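Local coordinates for protein aminofutalosine deaminase (Helicobacter pylori, PDB 7LKK) that deaminates aminofutalosine in the menaquinone pathway at a metal-dependent active site, and probably also converts adenosine to inosine, at residues 76-81 and 295-300; 89-94 and 108-113; 160-165 and 245-250; 202-207 and 263-268; 215-220 and 371-376. All coordinates share one frame; numbering follows the deposited sequence. Where two conformers were deposited one is given.

The five contacts all belong to the TIM-barrel amidohydrolase fold. Interaction 1 sits about 3 Å from the centre of the chain, where strands 69-80 and 294-298 meet inside the barrel beside the iron. Interaction 5 touches it, with centres about 12 Å apart, and packs a post-helical loop against the start of strand 218-222. Interaction 4 touches interaction 5 and joins helix 201-213 to the turn after helix 259-264. Interaction 3 touches interaction 4 through Y164 and M203. Interaction 2 lies about 20 Å from interaction 1, between centres. Along the chain, interaction 1 encloses 2, 3 and 4. The contacts thus run from the metal site out to the surrounding helices and loops.

Interaction 1 of 5, residues 76-81 and 295-300; sequences INAHTH and FLITCP. With FE (Fe (III) ion), chain E; MCF ((8R)-3-(5-S-methyl-5-thio-beta-D-ribofuranosyl)-3,6,7,8-tetrahydroimidazo[4,5-d][1,3]diazepin-8-ol), chain J.
A78 and I297 mark the closest backbone approach of two barrel strands that are not sheet neighbours, with their CA atoms 7.4 Å apart. Their side chains meet in the barrel interior. A78 CB rests 4.0 Å from I297 CD1, and the other branch, I297 CG2, lies 3.9 Å from H79 CB. With CG opposite the backbone N (chi1 -173°), the H79 ring extends past I297 to the metal. C299 SG comes to H79 obliquely, 4.2 Å from CD2. No hydrogen bond links the two segments. H79 and H81 form the HxH pair at the end of the first barrel strand, as in other amidohydrolases. H79 NE2 binds the iron at 2.1 Å and H81 NE2 at 2.0 Å; H221 and D328 complete the protein part of the site. The inhibitor adds its O8 to the metal at 2.0 Å. It also lays its N1 over the centre of the H81 ring, 3.4 Å above the plane. H81 therefore both holds the metal and flanks the ligand. O8 sits on the tetrahedral C8, and its bond to iron is consistent with mimicry of a metal-activated water added to the purine.

Interaction 2 of 5, residues 89-94 and 108-113; sequences ASFDYG and GAILEN
The two loops that flank helix 96-106 of this TIM-barrel amidohydrolase close on each other where I110 meets S90 and F91. I110 lies in a short 3-10 turn, residues 109-111, and each of its two branches takes one partner. The ethyl branch is anti to the backbone N (chi1 -162°), which sends CD1 to S90. The methyl CG2 goes to F91 instead and approaches its ring obliquely. The turn is held by L111 N to G108 O, 3.1 Å, and I110 N is bonded to N106 OD1 at the end of the helix. F91 also packs on S102, V103 and N106 of that helix, and on the pocket residues F84 and S331. Its side chain is about 7 Å from the inhibitor at the nearest atoms, in a second shell. Beyond F91 the loop reaches the dimer interface, where Y93 O accepts a hydrogen bond from Q400 NE2 of the second subunit. The contact itself has no hydrogen bond: S90 OG meets I110 CD1 at 3.4 Å, and F91 CZ meets I110 CG2 at 3.8 Å.

Interaction 3 of 5, residues 160-165 and 245-250; sequences LGSSYS and RFLKES
S162 OG donates a short hydrogen bond, 2.5 Å, to E249 OE1. The serine reaches the carboxylate on its syn side, 16° out of the plane. Two waters reinforce the link. Water 1 accepts from S162 N and donates to E249 OE2 at 2.6 Å. Water 2 donates to both S162 O and E249 OE1, the latter at 2.8 Å. The carboxylate thus takes three hydrogen bonds, two of them at OE1, and this fixes its rotation. Such donors would tend to favour the charged form of the glutamate. S163 lies alongside, with its CB 3.8 Å from E249 OE2. On another flank, L247 CD1 presses on S162 OG at 3.2 Å, a tight contact.

The next shell sets these groups in place. E249 is extended beyond CG, which carries its carboxylate across to the serine loop. K248 has positive phi (55°) and turns the chain out of helix 242-247, and E249 is tied back by a backbone bond to Y243. On the other side, G161 makes backbone bonds to S198 and Q200, and S165 OG caps helix 166-180 through K168 N. L160 touches the inhibitor, but the serine-glutamate link lies outward of the pocket. The contact joins the loop after strand 152-159 to the end of helix 242-247, at the C-terminal side of the barrel strands, where TIM-barrel amidohydrolases place their active sites.

Interaction 4 of 5, residues 202-207 and 263-268; sequences DMALSV and IDMFKD
M265 carries this contact, laying its thioether against A204 and L205 on one side of helix 201-213. M265 CA is 6.7 Å from L205 CA, the closest backbone approach of the two segments. The methionine is extended through chi2 (-166°) and then bends at chi3 (-54°), which brings the terminal methyl onto A204. M265 CE touches A204 CB at 3.7 Å. The sulfur touches both partners, with M265 SD 3.9 Å from A204 CB and 3.8 Å from L205 CD2.

L205 meets the middle of the chain rather than its end: L205 CD2 is 3.7 Å from M265 CG. The two side chains cross at about a right angle. The contact is wholly apolar, and no hydrogen bond joins the segments.

In the barrel, helix 201-213 connects strands 187-193 and 218-222 on the outside. Residues 263-268 lead from helix 259-264 into the next strand, 269-275. Helix 259-264 leads out through a type I turn from D264 to K267, with K267 N bonded to D264 O at 3.1 Å. M265 is the second residue of that turn. It also packs on K201 and I208 of the same outer helix, and Y256 touches both M265 and A204. D264 and D268 form salt bridges to R286, on helix 281-291, and to K292, just after it.

Interaction 5 of 5, residues 215-220 and 371-376; sequences QSLLST and ALALNN. With EDO (1,2-ethanediol), chain H.
L217 has CG beside its backbone N (chi1 -83°) and chi2 at 37°, and these torsions send one methyl, CD2, into the end of helix 366-371. The contact lies in the TIM barrel, where the residues leading into strand 218-222 pass the Schellman motif that ends this helix. A373 is the positive-phi residue of that motif (phi 54°). L217 CD2 packs over the backbone there, 3.5 Å from L372 O and 3.8 Å from A371 O. It is also 4.3 Å from A373 CB, the one apolar side-chain pair of the contact. Both carbonyls have polar partners as well: A371 O accepts from H270 NE2, and L372 O from K188 NZ. L372 itself turns away from L217 and packs on A78. L217 is tied to strand 187-193 by a backbone bond to L191. Just before it, an ethanediol, probably from the crystallisation liquor, donates from its O2 to S216 O at 2.6 Å.

Interaction 1 of 5, residues 76-81 and 295-300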
# COMPACT_ATOMS: atom_id res chain seq x y z
N ILE A 76 -14.35 -9.46 8.80
CA ILE A 76 -15.10 -8.50 9.59
C ILE A 76 -14.39 -7.16 9.46
O ILE A 76 -13.19 -7.06 9.75
CB ILE A 76 -15.23 -8.93 11.06
CG1 ILE A 76 -16.12 -10.16 11.19
CG2 ILE A 76 -15.78 -7.78 11.89
CD1 ILE A 76 -15.38 -11.48 11.14
N ASN A 77 -15.12 -6.14 9.02
CA ASN A 77 -14.61 -4.77 8.91
C ASN A 77 -15.29 -3.97 10.02
O ASN A 77 -16.42 -3.51 9.86
CB ASN A 77 -14.89 -4.19 7.52
CG ASN A 77 -14.19 -2.86 7.30
OD1 ASN A 77 -13.40 -2.41 8.13
ND2 ASN A 77 -14.48 -2.23 6.17
N ALA A 78 -14.59 -3.82 11.14
CA ALA A 78 -15.21 -3.38 12.39
C ALA A 78 -15.43 -1.88 12.48
O ALA A 78 -16.04 -1.43 13.47
CB ALA A 78 -14.36 -3.84 13.58
N HIS A 79 -14.97 -1.09 11.51
CA HIS A 79 -15.08 0.37 11.62
C HIS A 79 -15.08 0.97 10.22
O HIS A 79 -14.03 1.01 9.56
CB HIS A 79 -13.94 0.93 12.45
CG HIS A 79 -14.07 2.40 12.75
ND1 HIS A 79 -14.84 2.87 13.79
CD2 HIS A 79 -13.53 3.48 12.15
CE1 HIS A 79 -14.77 4.19 13.81
NE2 HIS A 79 -13.99 4.59 12.83
N THR A 80 -16.24 1.44 9.76
CA THR A 80 -16.33 2.17 8.51
C THR A 80 -17.40 3.24 8.64
O THR A 80 -18.28 3.17 9.49
CB THR A 80 -16.63 1.24 7.33
OG1 THR A 80 -16.56 1.99 6.10
CG2 THR A 80 -18.01 0.64 7.47
N HIS A 81 -17.31 4.25 7.77
CA HIS A 81 -18.27 5.35 7.70
C HIS A 81 -18.88 5.36 6.30
O HIS A 81 -18.35 6.02 5.39
CB HIS A 81 -17.61 6.70 8.02
CG HIS A 81 -16.94 6.75 9.35
ND1 HIS A 81 -17.47 7.44 10.42
CD2 HIS A 81 -15.78 6.22 9.79
CE1 HIS A 81 -16.66 7.33 11.46
NE2 HIS A 81 -15.63 6.59 11.10
N PHE A 295 -11.54 -3.28 22.86
CA PHE A 295 -11.12 -3.82 21.57
C PHE A 295 -10.47 -2.70 20.76
O PHE A 295 -11.16 -1.78 20.31
CB PHE A 295 -12.30 -4.43 20.81
CG PHE A 295 -12.86 -5.66 21.46
CD1 PHE A 295 -12.33 -6.91 21.17
CD2 PHE A 295 -13.90 -5.57 22.36
CE1 PHE A 295 -12.84 -8.05 21.77
CE2 PHE A 295 -14.42 -6.70 22.97
CZ PHE A 295 -13.89 -7.94 22.67
N LEU A 296 -9.16 -2.78 20.57
CA LEU A 296 -8.44 -1.78 19.78
C LEU A 296 -8.68 -2.02 18.29
O LEU A 296 -8.50 -3.14 17.80
CB LEU A 296 -6.95 -1.82 20.09
CG LEU A 296 -6.54 -1.49 21.53
CD1 LEU A 296 -5.03 -1.29 21.61
CD2 LEU A 296 -7.27 -0.26 22.03
N ILE A 297 -9.07 -0.97 17.58
CA ILE A 297 -9.27 -1.01 16.14
C ILE A 297 -8.23 -0.11 15.50
O ILE A 297 -8.04 1.04 15.93
CB ILE A 297 -10.69 -0.57 15.75
CG1 ILE A 297 -11.74 -1.21 16.67
CG2 ILE A 297 -10.97 -0.90 14.29
CD1 ILE A 297 -11.84 -2.72 16.54
N THR A 298 -7.54 -0.62 14.48
CA THR A 298 -6.49 0.13 13.81
C THR A 298 -6.85 0.32 12.34
O THR A 298 -7.36 -0.59 11.68
CB THR A 298 -5.13 -0.57 13.95
OG1 THR A 298 -4.10 0.28 13.43
CG2 THR A 298 -5.11 -1.92 13.24
N CYS A 299 -6.60 1.53 11.84
CA CYS A 299 -6.91 1.90 10.45
C CYS A 299 -5.64 2.46 9.83
O CYS A 299 -5.39 3.67 9.88
CB CYS A 299 -8.06 2.91 10.40
SG CYS A 299 -9.55 2.41 11.30
N PRO A 300 -4.81 1.60 9.22
CA PRO A 300 -3.48 2.06 8.78
C PRO A 300 -3.50 3.17 7.74
O PRO A 300 -2.71 4.12 7.84
CB PRO A 300 -2.83 0.78 8.22
CG PRO A 300 -3.93 -0.20 8.05
CD PRO A 300 -4.99 0.15 9.06
FE FE E . -13.90 6.52 12.11
O8 MCF J . -12.55 7.94 12.17
C8 MCF J . -12.28 8.75 11.05
C7 MCF J . -11.28 9.85 11.35
N6 MCF J . -11.39 10.29 12.72
C5 MCF J . -12.68 10.64 13.25
N4 MCF J . -13.95 10.57 12.53
C10 MCF J . -14.34 10.21 11.15
C9 MCF J . -13.57 9.32 10.42
N1 MCF J . -14.14 9.17 9.23
C2 MCF J . -15.25 9.91 9.18
N3 MCF J . -15.37 10.53 10.36
C1S MCF J . -16.49 11.47 10.68
C2S MCF J . -17.08 11.28 12.09
O2S MCF J . -18.02 10.29 12.10
O4S MCF J . -16.07 12.67 10.67
C4S MCF J . -17.06 13.50 11.65
C3S MCF J . -17.75 12.63 12.34
O3S MCF J . -19.17 12.60 11.84
C5S MCF J . -16.24 14.38 12.57
S5S MCF J . -17.19 15.87 13.00
C6S MCF J . -16.48 16.62 14.50

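Interaction 2 of 5, residues 89-94 and 108-113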
# COMPACT_ATOMS: atom_id res chain seq x y z
N ALA A 89 -11.52 13.77 -3.04
CA ALA A 89 -10.55 14.79 -2.67
C ALA A 89 -11.22 15.99 -1.99
O ALA A 89 -10.69 17.10 -2.02
CB ALA A 89 -9.75 15.26 -3.88
N SER A 90 -12.38 15.77 -1.36
CA SER A 90 -13.06 16.87 -0.68
C SER A 90 -12.35 17.28 0.60
O SER A 90 -12.53 18.42 1.05
CB SER A 90 -14.51 16.49 -0.37
OG SER A 90 -15.25 16.24 -1.56
N PHE A 91 -11.56 16.39 1.20
CA PHE A 91 -10.92 16.64 2.48
C PHE A 91 -9.41 16.69 2.32
O PHE A 91 -8.84 15.99 1.48
CB PHE A 91 -11.30 15.57 3.51
CG PHE A 91 -12.79 15.37 3.68
CD1 PHE A 91 -13.66 16.45 3.61
CD2 PHE A 91 -13.31 14.12 3.92
CE1 PHE A 91 -15.02 16.28 3.77
CE2 PHE A 91 -14.68 13.93 4.08
CZ PHE A 91 -15.53 15.02 4.00
N ASP A 92 -8.77 17.54 3.12
CA ASP A 92 -7.32 17.68 3.09
C ASP A 92 -6.64 16.54 3.85
O ASP A 92 -7.15 16.05 4.85
CB ASP A 92 -6.89 19.01 3.69
CG ASP A 92 -7.33 20.20 2.86
OD1 ASP A 92 -7.74 20.01 1.69
OD2 ASP A 92 -7.26 21.34 3.38
N TYR A 93 -5.48 16.13 3.35
CA TYR A 93 -4.65 15.12 4.00
C TYR A 93 -3.28 15.71 4.32
O TYR A 93 -2.90 16.77 3.81
CB TYR A 93 -4.51 13.88 3.11
CG TYR A 93 -5.82 13.16 2.86
CD1 TYR A 93 -6.70 12.89 3.90
CD2 TYR A 93 -6.17 12.76 1.58
CE1 TYR A 93 -7.90 12.24 3.67
CE2 TYR A 93 -7.37 12.10 1.34
CZ TYR A 93 -8.23 11.84 2.39
OH TYR A 93 -9.41 11.19 2.16
N GLY A 94 -2.55 15.01 5.18
CA GLY A 94 -1.23 15.44 5.61
C GLY A 94 -1.18 15.93 7.04
O GLY A 94 -0.07 16.08 7.58
N GLY A 108 -21.17 19.34 5.24
CA GLY A 108 -22.09 18.27 4.92
C GLY A 108 -22.43 18.12 3.46
O GLY A 108 -23.27 17.27 3.12
N ALA A 109 -21.83 18.92 2.57
CA ALA A 109 -22.15 18.84 1.15
C ALA A 109 -21.82 17.47 0.57
O ALA A 109 -22.54 16.99 -0.32
CB ALA A 109 -21.40 19.93 0.39
N ILE A 110 -20.76 16.82 1.05
CA ILE A 110 -20.37 15.53 0.51
C ILE A 110 -21.37 14.44 0.89
O ILE A 110 -21.42 13.39 0.24
CB ILE A 110 -18.95 15.16 0.97
CG1 ILE A 110 -18.35 14.06 0.09
CG2 ILE A 110 -18.95 14.74 2.44
CD1 ILE A 110 -18.12 14.49 -1.34
N LEU A 111 -22.19 14.68 1.92
CA LEU A 111 -23.16 13.69 2.36
C LEU A 111 -24.40 13.63 1.47
O LEU A 111 -25.16 12.66 1.55
CB LEU A 111 -23.58 13.97 3.80
CG LEU A 111 -22.53 13.63 4.86
CD1 LEU A 111 -22.60 14.61 6.02
CD2 LEU A 111 -22.72 12.20 5.35
N GLU A 112 -24.62 14.64 0.64
CA GLU A 112 -25.83 14.70 -0.18
C GLU A 112 -25.67 13.83 -1.42
O GLU A 112 -24.57 13.67 -1.96
CB GLU A 112 -26.14 16.14 -0.59
N ASN A 113 -26.79 13.28 -1.88
CA ASN A 113 -26.82 12.29 -2.96
C ASN A 113 -25.84 11.15 -2.65
O ASN A 113 -24.80 10.97 -3.29
CB ASN A 113 -26.51 12.96 -4.31
CG ASN A 113 -26.99 12.14 -5.49
OD1 ASN A 113 -27.59 11.08 -5.33
ND2 ASN A 113 -26.75 12.65 -6.69

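Interaction 3 of 5, residues 160-165 and 245-250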
# COMPACT_ATOMS: atom_id res chain seq x y z
N LEU A 160 -22.49 13.24 18.44
CA LEU A 160 -21.63 14.41 18.36
C LEU A 160 -22.25 15.53 19.17
O LEU A 160 -23.47 15.75 19.10
CB LEU A 160 -21.44 14.88 16.90
CG LEU A 160 -20.45 14.20 15.96
CD1 LEU A 160 -19.03 14.56 16.34
CD2 LEU A 160 -20.63 12.69 15.90
N GLY A 161 -21.43 16.24 19.95
CA GLY A 161 -21.95 17.37 20.71
C GLY A 161 -21.07 17.82 21.86
O GLY A 161 -20.96 17.12 22.87
N SER A 162 -20.46 19.00 21.73
CA SER A 162 -19.54 19.51 22.73
C SER A 162 -20.19 20.47 23.72
O SER A 162 -19.51 20.99 24.61
CB SER A 162 -18.36 20.21 22.05
OG SER A 162 -18.79 20.90 20.89
N SER A 163 -21.49 20.72 23.59
CA SER A 163 -22.22 21.58 24.52
C SER A 163 -23.49 20.87 24.95
O SER A 163 -24.28 20.43 24.11
CB SER A 163 -22.55 22.93 23.87
OG SER A 163 -23.64 22.82 22.96
N TYR A 164 -23.67 20.74 26.27
CA TYR A 164 -24.77 19.94 26.80
C TYR A 164 -26.12 20.52 26.40
O TYR A 164 -26.36 21.72 26.53
CB TYR A 164 -24.66 19.85 28.32
CG TYR A 164 -25.71 18.95 28.94
CD1 TYR A 164 -26.94 19.45 29.33
CD2 TYR A 164 -25.47 17.59 29.12
CE1 TYR A 164 -27.90 18.63 29.89
CE2 TYR A 164 -26.43 16.77 29.68
CZ TYR A 164 -27.64 17.29 30.06
OH TYR A 164 -28.60 16.47 30.62
N SER A 165 -27.01 19.65 25.93
CA SER A 165 -28.37 20.03 25.58
C SER A 165 -29.28 18.83 25.82
O SER A 165 -29.11 17.80 25.17
CB SER A 165 -28.46 20.50 24.13
OG SER A 165 -29.78 20.38 23.63
N ARG A 245 -14.04 28.69 16.42
CA ARG A 245 -13.88 28.78 14.97
C ARG A 245 -14.90 27.93 14.23
O ARG A 245 -15.53 28.39 13.26
CB ARG A 245 -12.45 28.39 14.60
CG ARG A 245 -12.21 28.15 13.12
CD ARG A 245 -10.76 27.79 12.87
NE ARG A 245 -9.86 28.92 13.07
CZ ARG A 245 -9.11 29.47 12.11
NH1 ARG A 245 -9.16 28.98 10.88
NH2 ARG A 245 -8.33 30.50 12.39
N PHE A 246 -15.08 26.68 14.65
CA PHE A 246 -15.88 25.73 13.88
C PHE A 246 -17.29 25.52 14.43
O PHE A 246 -18.21 25.26 13.65
CB PHE A 246 -15.17 24.37 13.81
CG PHE A 246 -13.94 24.39 12.96
CD1 PHE A 246 -14.02 24.28 11.59
CD2 PHE A 246 -12.69 24.50 13.55
CE1 PHE A 246 -12.88 24.30 10.81
CE2 PHE A 246 -11.55 24.51 12.77
CZ PHE A 246 -11.65 24.41 11.40
N LEU A 247 -17.47 25.61 15.75
CA LEU A 247 -18.75 25.26 16.36
C LEU A 247 -19.49 26.46 16.94
O LEU A 247 -20.64 26.29 17.36
CB LEU A 247 -18.54 24.21 17.46
CG LEU A 247 -17.77 22.97 17.01
CD1 LEU A 247 -17.55 22.02 18.17
CD2 LEU A 247 -18.51 22.27 15.87
N LYS A 248 -18.88 27.64 16.97
CA LYS A 248 -19.47 28.83 17.59
C LYS A 248 -19.85 28.55 19.04
O LYS A 248 -20.95 28.88 19.50
CB LYS A 248 -20.68 29.33 16.78
N GLU A 249 -18.93 27.91 19.76
CA GLU A 249 -19.11 27.57 21.17
C GLU A 249 -18.01 28.23 21.99
O GLU A 249 -16.84 28.25 21.57
CB GLU A 249 -19.11 26.05 21.39
CG GLU A 249 -20.32 25.33 20.81
CD GLU A 249 -20.20 23.81 20.89
OE1 GLU A 249 -19.19 23.32 21.44
OE2 GLU A 249 -21.11 23.12 20.40
N SER A 250 -18.38 28.76 23.15
CA SER A 250 -17.42 29.43 24.03
C SER A 250 -16.82 28.40 24.99
O SER A 250 -17.18 28.30 26.16
CB SER A 250 -18.09 30.58 24.78
OG SER A 250 -18.67 31.50 23.88
O HOH W 1 -21.39 20.63 19.67
O HOH W 2 -18.60 23.45 24.13

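Interaction 4 of 5, residues 202-207 and 263-268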
# COMPACT_ATOMS: atom_id res chain seq x y z
N ASP A 202 -20.96 14.97 30.18
CA ASP A 202 -22.26 14.49 30.64
C ASP A 202 -23.11 13.97 29.48
O ASP A 202 -23.95 13.08 29.68
CB ASP A 202 -22.99 15.59 31.40
CG ASP A 202 -22.24 16.01 32.64
OD1 ASP A 202 -22.34 15.30 33.67
OD2 ASP A 202 -21.53 17.04 32.59
N MET A 203 -22.89 14.48 28.27
CA MET A 203 -23.53 13.89 27.10
C MET A 203 -23.01 12.48 26.83
O MET A 203 -23.78 11.58 26.51
CB MET A 203 -23.32 14.79 25.88
CG MET A 203 -23.76 16.23 26.10
SD MET A 203 -25.52 16.45 25.81
CE MET A 203 -25.53 17.19 24.19
N ALA A 204 -21.69 12.29 26.97
CA ALA A 204 -21.12 10.96 26.77
C ALA A 204 -21.61 9.98 27.83
O ALA A 204 -21.95 8.83 27.51
CB ALA A 204 -19.59 11.03 26.78
N LEU A 205 -21.66 10.42 29.09
CA LEU A 205 -22.18 9.56 30.16
C LEU A 205 -23.61 9.12 29.87
O LEU A 205 -23.99 7.98 30.16
CB LEU A 205 -22.11 10.29 31.50
CG LEU A 205 -20.72 10.62 32.05
CD1 LEU A 205 -20.82 11.54 33.25
CD2 LEU A 205 -19.97 9.34 32.40
N SER A 206 -24.41 10.01 29.28
CA SER A 206 -25.78 9.66 28.94
C SER A 206 -25.83 8.61 27.84
O SER A 206 -26.63 7.67 27.90
CB SER A 206 -26.56 10.91 28.54
OG SER A 206 -27.94 10.61 28.36
N VAL A 207 -24.98 8.76 26.82
CA VAL A 207 -24.92 7.77 25.75
C VAL A 207 -24.46 6.43 26.30
O VAL A 207 -25.02 5.38 25.97
CB VAL A 207 -24.02 8.26 24.60
CG1 VAL A 207 -23.89 7.18 23.53
CG2 VAL A 207 -24.56 9.55 24.00
N ILE A 263 -11.21 7.68 29.56
CA ILE A 263 -11.21 6.22 29.56
C ILE A 263 -12.14 5.68 30.64
O ILE A 263 -12.91 4.74 30.40
CB ILE A 263 -9.78 5.69 29.74
CG1 ILE A 263 -8.91 6.03 28.53
CG2 ILE A 263 -9.79 4.18 30.00
CD1 ILE A 263 -7.42 5.92 28.80
N ASP A 264 -12.09 6.27 31.83
CA ASP A 264 -12.84 5.73 32.97
C ASP A 264 -14.35 5.75 32.74
O ASP A 264 -15.06 4.96 33.37
CB ASP A 264 -12.50 6.51 34.24
CG ASP A 264 -11.07 6.27 34.70
OD1 ASP A 264 -10.38 5.43 34.08
OD2 ASP A 264 -10.65 6.91 35.68
N MET A 265 -14.85 6.62 31.85
CA MET A 265 -16.27 6.61 31.54
C MET A 265 -16.74 5.26 31.02
O MET A 265 -17.89 4.87 31.25
CB MET A 265 -16.59 7.69 30.50
CG MET A 265 -16.53 9.11 31.00
SD MET A 265 -17.31 10.23 29.82
CE MET A 265 -16.42 9.81 28.32
N PHE A 266 -15.86 4.54 30.32
CA PHE A 266 -16.20 3.26 29.71
C PHE A 266 -15.85 2.07 30.60
O PHE A 266 -15.78 0.94 30.11
CB PHE A 266 -15.50 3.13 28.35
CG PHE A 266 -15.84 4.24 27.39
CD1 PHE A 266 -16.89 4.11 26.50
CD2 PHE A 266 -15.11 5.42 27.39
CE1 PHE A 266 -17.20 5.13 25.62
CE2 PHE A 266 -15.42 6.44 26.52
CZ PHE A 266 -16.46 6.30 25.63
N LYS A 267 -15.64 2.31 31.89
CA LYS A 267 -15.30 1.25 32.82
C LYS A 267 -16.35 0.14 32.80
O LYS A 267 -17.56 0.41 32.85
CB LYS A 267 -15.17 1.82 34.24
CG LYS A 267 -14.95 0.78 35.32
CD LYS A 267 -14.38 1.40 36.58
CE LYS A 267 -15.26 1.11 37.79
NZ LYS A 267 -16.37 2.10 37.91
N ASP A 268 -15.88 -1.10 32.72
CA ASP A 268 -16.73 -2.29 32.70
C ASP A 268 -17.78 -2.22 31.58
O ASP A 268 -18.98 -2.31 31.81
CB ASP A 268 -17.40 -2.51 34.06
CG ASP A 268 -16.40 -2.62 35.19
OD1 ASP A 268 -16.52 -1.86 36.18
OD2 ASP A 268 -15.50 -3.48 35.11

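Interaction 5 of 5, residues 215-220 and 371-376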
# COMPACT_ATOMS: atom_id res chain seq x y z
N GLN A 215 -28.18 -2.80 26.44
CA GLN A 215 -27.20 -3.87 26.22
C GLN A 215 -26.54 -3.73 24.85
O GLN A 215 -26.40 -4.70 24.10
CB GLN A 215 -27.85 -5.24 26.39
CG GLN A 215 -28.54 -5.44 27.73
CD GLN A 215 -29.20 -6.80 27.86
OE1 GLN A 215 -28.87 -7.59 28.74
NE2 GLN A 215 -30.15 -7.08 26.97
N SER A 216 -26.12 -2.51 24.54
CA SER A 216 -25.53 -2.18 23.25
C SER A 216 -24.01 -2.10 23.35
O SER A 216 -23.45 -1.77 24.40
CB SER A 216 -26.07 -0.84 22.73
OG SER A 216 -27.44 -0.93 22.40
N LEU A 217 -23.35 -2.40 22.24
CA LEU A 217 -21.91 -2.20 22.15
C LEU A 217 -21.60 -0.71 22.06
O LEU A 217 -22.45 0.12 21.73
CB LEU A 217 -21.32 -2.93 20.94
CG LEU A 217 -20.97 -4.41 21.01
CD1 LEU A 217 -21.96 -5.22 21.84
CD2 LEU A 217 -20.85 -4.98 19.60
N LEU A 218 -20.34 -0.36 22.35
CA LEU A 218 -19.88 1.02 22.27
C LEU A 218 -18.63 1.10 21.41
O LEU A 218 -17.88 0.13 21.27
CB LEU A 218 -19.60 1.61 23.66
CG LEU A 218 -20.82 2.01 24.48
CD1 LEU A 218 -20.47 2.11 25.96
CD2 LEU A 218 -21.41 3.32 23.97
N SER A 219 -18.42 2.28 20.82
CA SER A 219 -17.25 2.54 20.00
C SER A 219 -16.88 4.01 20.16
O SER A 219 -17.75 4.84 20.44
CB SER A 219 -17.50 2.20 18.52
OG SER A 219 -16.33 2.37 17.75
N THR A 220 -15.60 4.31 19.99
CA THR A 220 -15.14 5.68 20.14
C THR A 220 -13.79 5.84 19.45
O THR A 220 -13.01 4.89 19.35
CB THR A 220 -15.03 6.07 21.63
OG1 THR A 220 -14.68 7.46 21.74
CG2 THR A 220 -13.99 5.22 22.34
N ALA A 371 -14.75 -8.27 18.61
CA ALA A 371 -15.06 -6.87 18.87
C ALA A 371 -16.54 -6.57 18.65
O ALA A 371 -17.15 -5.82 19.41
CB ALA A 371 -14.19 -5.96 18.00
N LEU A 372 -17.13 -7.15 17.61
CA LEU A 372 -18.52 -6.90 17.29
C LEU A 372 -19.47 -7.90 17.96
O LEU A 372 -20.68 -7.87 17.69
CB LEU A 372 -18.71 -6.92 15.76
CG LEU A 372 -18.54 -5.58 15.01
CD1 LEU A 372 -17.33 -4.77 15.47
CD2 LEU A 372 -18.51 -5.78 13.51
N ALA A 373 -18.96 -8.81 18.80
CA ALA A 373 -19.79 -9.82 19.48
C ALA A 373 -20.62 -10.61 18.47
O ALA A 373 -21.83 -10.82 18.63
CB ALA A 373 -20.69 -9.19 20.54
N LEU A 374 -19.95 -11.04 17.41
CA LEU A 374 -20.49 -11.78 16.28
C LEU A 374 -20.06 -13.24 16.38
O LEU A 374 -18.95 -13.50 16.84
CB LEU A 374 -19.90 -11.15 14.99
CG LEU A 374 -20.65 -10.09 14.17
CD1 LEU A 374 -21.69 -10.57 13.17
CD2 LEU A 374 -21.41 -9.28 15.28
N ASN A 375 -20.90 -14.18 15.94
CA ASN A 375 -20.57 -15.62 16.06
C ASN A 375 -19.92 -16.14 14.78
O ASN A 375 -20.38 -17.10 14.14
CB ASN A 375 -21.81 -16.45 16.42
CG ASN A 375 -21.48 -17.90 16.70
OD1 ASN A 375 -20.43 -18.21 17.26
ND2 ASN A 375 -22.39 -18.79 16.33
N ASN A 376 -18.83 -15.50 14.40
CA ASN A 376 -18.15 -15.85 13.16
C ASN A 376 -16.68 -15.49 13.31
O ASN A 376 -16.14 -15.46 14.42
CB ASN A 376 -18.84 -15.14 11.98
CG ASN A 376 -18.84 -13.62 12.12
OD1 ASN A 376 -18.20 -13.06 13.01
ND2 ASN A 376 -19.57 -12.96 11.24
C1 EDO H . -21.85 -1.79 28.02
O1 EDO H . -21.03 -2.16 26.91
C2 EDO H . -23.14 -2.59 27.99
O2 EDO H . -23.96 -2.12 26.91